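Local coordinates for PhnB-like domain-containing protein (Pseudomonas aeruginosa, PDB 1U69), which is of unknown function but has a PhnB-like, glyoxalase-type fold and may contribute to drug resistance, at residues E19-Y24 and V54-M59. Numbering follows the deposited sequence.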
ATOM      1  N   GLU A  19     -13.785  -8.495  20.224  1.00 10.73           N
ATOM      2  CA  GLU A  19     -15.038  -7.844  19.838  1.00 10.94           C
ATOM      3  C   GLU A  19     -14.766  -6.738  18.834  1.00 10.13           C
ATOM      4  O   GLU A  19     -15.486  -6.615  17.851  1.00 10.25           O
ATOM      5  CB  GLU A  19     -15.789  -7.250  21.041  1.00 11.14           C
ATOM      6  CG  GLU A  19     -17.124  -6.583  20.655  1.00 14.05           C
ATOM      7  CD  GLU A  19     -17.768  -5.785  21.773  1.00 18.17           C
ATOM      8  OE1 GLU A  19     -17.491  -6.081  22.961  1.00 21.80           O
ATOM      9  OE2 GLU A  19     -18.574  -4.871  21.468  1.00 16.32           O
ATOM     10  N   ALA A  20     -13.743  -5.922  19.117  1.00  9.10           N
ATOM     11  CA  ALA A  20     -13.370  -4.810  18.247  1.00  8.63           C
ATOM     12  C   ALA A  20     -12.949  -5.307  16.888  1.00  8.55           C
ATOM     13  O   ALA A  20     -13.458  -4.839  15.879  1.00  7.91           O
ATOM     14  CB  ALA A  20     -12.269  -3.997  18.871  1.00  8.43           C
ATOM     15  N   ALA A  21     -12.024  -6.269  16.859  1.00  8.35           N
ATOM     16  CA  ALA A  21     -11.500  -6.818  15.604  1.00  8.27           C
ATOM     17  C   ALA A  21     -12.629  -7.400  14.757  1.00  7.86           C
ATOM     18  O   ALA A  21     -12.681  -7.211  13.536  1.00  8.31           O
ATOM     19  CB  ALA A  21     -10.462  -7.872  15.896  1.00  9.21           C
ATOM     20  N   THR A  22     -13.531  -8.108  15.420  1.00  7.82           N
ATOM     21  CA  THR A  22     -14.664  -8.720  14.751  1.00  8.19           C
ATOM     22  C   THR A  22     -15.558  -7.637  14.156  1.00  8.21           C
ATOM     23  O   THR A  22     -16.022  -7.756  13.029  1.00  8.37           O
ATOM     24  CB  THR A  22     -15.456  -9.580  15.738  1.00  8.86           C
ATOM     25  OG1 THR A  22     -14.627 -10.653  16.203  1.00  9.49           O
ATOM     26  CG2 THR A  22     -16.618 -10.258  15.042  1.00  8.36           C
ATOM     27  N   PHE A  23     -15.813  -6.587  14.930  1.00  8.17           N
ATOM     28  CA  PHE A  23     -16.595  -5.451  14.446  1.00  8.05           C
ATOM     29  C   PHE A  23     -15.946  -4.796  13.228  1.00  8.22           C
ATOM     30  O   PHE A  23     -16.627  -4.474  12.260  1.00  7.82           O
ATOM     31  CB  PHE A  23     -16.782  -4.414  15.571  1.00  7.98           C
ATOM     32  CG  PHE A  23     -17.436  -3.124  15.120  1.00  8.75           C
ATOM     33  CD1 PHE A  23     -18.783  -3.069  14.858  1.00 10.24           C
ATOM     34  CD2 PHE A  23     -16.686  -1.973  14.948  1.00 10.53           C
ATOM     35  CE1 PHE A  23     -19.371  -1.882  14.425  1.00 11.03           C
ATOM     36  CE2 PHE A  23     -17.276  -0.785  14.522  1.00 12.02           C
ATOM     37  CZ  PHE A  23     -18.616  -0.751  14.264  1.00 11.21           C
ATOM     38  N   TYR A  24     -14.638  -4.578  13.275  1.00  7.93           N
ATOM     39  CA  TYR A  24     -13.984  -3.917  12.161  1.00  8.60           C
ATOM     40  C   TYR A  24     -14.099  -4.803  10.920  1.00  9.21           C
ATOM     41  O   TYR A  24     -14.316  -4.317   9.819  1.00  9.75           O
ATOM     42  CB  TYR A  24     -12.512  -3.634  12.456  1.00  7.92           C
ATOM     43  CG  TYR A  24     -12.205  -2.788  13.676  1.00  8.30           C
ATOM     44  CD1 TYR A  24     -13.045  -1.750  14.095  1.00  9.16           C
ATOM     45  CD2 TYR A  24     -11.045  -3.014  14.405  1.00  8.23           C
ATOM     46  CE1 TYR A  24     -12.733  -0.977  15.213  1.00  8.47           C
ATOM     47  CE2 TYR A  24     -10.718  -2.235  15.506  1.00  8.96           C
ATOM     48  CZ  TYR A  24     -11.575  -1.229  15.920  1.00  8.77           C
ATOM     49  OH  TYR A  24     -11.237  -0.462  17.015  1.00  9.05           O
ATOM     50  N   VAL A  54      -5.147 -10.299  19.416  1.00  9.75           N
ATOM     51  CA  VAL A  54      -5.895 -10.703  18.230  1.00  9.64           C
ATOM     52  C   VAL A  54      -5.223 -10.058  17.021  1.00  9.69           C
ATOM     53  O   VAL A  54      -5.085  -8.833  16.967  1.00 10.14           O
ATOM     54  CB  VAL A  54      -7.352 -10.224  18.295  1.00  9.30           C
ATOM     55  CG1 VAL A  54      -8.095 -10.665  17.050  1.00 10.07           C
ATOM     56  CG2 VAL A  54      -8.062 -10.722  19.577  1.00  9.95           C
ATOM     57  N   GLU A  55      -4.789 -10.876  16.073  1.00  9.56           N
ATOM     58  CA  GLU A  55      -4.272 -10.362  14.808  1.00 10.21           C
ATOM     59  C   GLU A  55      -5.447 -10.092  13.889  1.00  9.80           C
ATOM     60  O   GLU A  55      -6.343 -10.911  13.765  1.00 10.16           O
ATOM     61  CB  GLU A  55      -3.307 -11.348  14.153  1.00 10.16           C
ATOM     62  CG  GLU A  55      -2.055 -11.680  14.950  1.00 13.53           C
ATOM     63  CD  GLU A  55      -1.199 -12.718  14.238  1.00 16.38           C
ATOM     64  OE1 GLU A  55      -0.947 -12.557  13.025  1.00 20.90           O
ATOM     65  OE2 GLU A  55      -0.810 -13.704  14.866  1.00 17.97           O
ATOM     66  N   PHE A  56      -5.457  -8.923  13.258  1.00  9.48           N
ATOM     67  CA  PHE A  56      -6.481  -8.596  12.277  1.00  9.31           C
ATOM     68  C   PHE A  56      -5.929  -7.656  11.227  1.00  9.73           C
ATOM     69  O   PHE A  56      -4.830  -7.152  11.386  1.00 10.21           O
ATOM     70  CB  PHE A  56      -7.751  -8.044  12.948  1.00  9.96           C
ATOM     71  CG  PHE A  56      -7.596  -6.682  13.621  1.00  9.27           C
ATOM     72  CD1 PHE A  56      -7.981  -5.515  12.970  1.00  8.97           C
ATOM     73  CD2 PHE A  56      -7.138  -6.582  14.933  1.00  9.38           C
ATOM     74  CE1 PHE A  56      -7.868  -4.274  13.608  1.00  8.90           C
ATOM     75  CE2 PHE A  56      -7.065  -5.349  15.566  1.00 10.38           C
ATOM     76  CZ  PHE A  56      -7.424  -4.209  14.898  1.00  9.12           C
ATOM     77  N   ARG A  57      -6.652  -7.496  10.125  1.00  8.88           N
ATOM     78  CA  ARG A  57      -6.218  -6.605   9.054  1.00  9.66           C
ATOM     79  C   ARG A  57      -7.353  -5.691   8.712  1.00  9.89           C
ATOM     80  O   ARG A  57      -8.490  -6.152   8.574  1.00  9.77           O
ATOM     81  CB  ARG A  57      -5.805  -7.402   7.810  1.00 10.39           C
ATOM     82  CG  ARG A  57      -5.140  -6.575   6.706  1.00 12.78           C
ATOM     83  CD  ARG A  57      -4.781  -7.389   5.477  1.00 16.80           C
ATOM     84  NE  ARG A  57      -5.852  -8.343   5.251  1.00 19.71           N
ATOM     85  CZ  ARG A  57      -5.770  -9.657   5.472  1.00 21.27           C
ATOM     86  NH1 ARG A  57      -4.630 -10.240   5.855  1.00 25.51           N
ATOM     87  NH2 ARG A  57      -6.830 -10.408   5.261  1.00 19.89           N
ATOM     88  N   VAL A  58      -7.077  -4.395   8.584  1.00  9.03           N
ATOM     89  CA  VAL A  58      -8.097  -3.455   8.124  1.00  9.61           C
ATOM     90  C   VAL A  58      -7.638  -2.686   6.895  1.00  9.10           C
ATOM     91  O   VAL A  58      -6.749  -1.866   6.974  1.00  8.37           O
ATOM     92  CB  VAL A  58      -8.575  -2.452   9.233  1.00 10.47           C
ATOM     93  CG1 VAL A  58      -9.427  -3.174  10.234  1.00 12.77           C
ATOM     94  CG2 VAL A  58      -7.428  -1.770   9.941  1.00 12.50           C
HETATM   95  N   MSE A  59      -8.220  -3.002   5.746  1.00  9.17           N
HETATM   96  CA  MSE A  59      -7.959  -2.265   4.514  1.00  8.74           C
HETATM   97  C   MSE A  59      -6.455  -2.103   4.226  1.00  9.10           C
HETATM   98  O   MSE A  59      -5.986  -1.001   3.927  1.00  9.55           O
HETATM   99  CB  MSE A  59      -8.658  -0.906   4.576  1.00  8.60           C
HETATM  100  CG  MSE A  59     -10.171  -1.021   4.560  1.00 10.60           C
HETATM  101 SE   MSE A  59     -11.056   0.639   5.003  1.00 16.09          SE
HETATM  102  CE  MSE A  59     -10.764   0.700   6.969  1.00 15.17           C
TER
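Ala21 and Tyr24, one helical turn apart on 19-24, pack against Val54, Phe56 and Val58, alternate residues of strand 54-58; helix and strand run nearly parallel, their axes 25° apart and 8.9 Å at closest approach. The backbones come nearest at Ala21 and Phe56, whose CA atoms are 6.3 Å apart. There the methyl of Ala21 meets two side chains, with CB 3.7 Å from Phe56 CD2 and 3.8 Å from Val54 CG1. The CA of Ala21 lies over one face of the Phe56 ring. This is the helix of a βαβββ unit, as in the glyoxalase fold, laid on one side of its mixed sheet; strand 51-58 is an inner strand between 61-67 and 31-38. CE1 of the Phe56 ring approaches the edge of Tyr24, 3.5 Å from CD2. The two side chains cross with their ring planes inclined at 44° and their centroids 5.6 Å apart. Further along, Val58 CG1 touches Tyr24 CB at 3.8 Å and lies at the edge of the Phe56 ring, in its plane. Beyond this apolar layer, Tyr24 OH is hydrogen-bonded with Asp112 OD2 and Tyr13 OH, and its ring meets Trp118 edge-to-face.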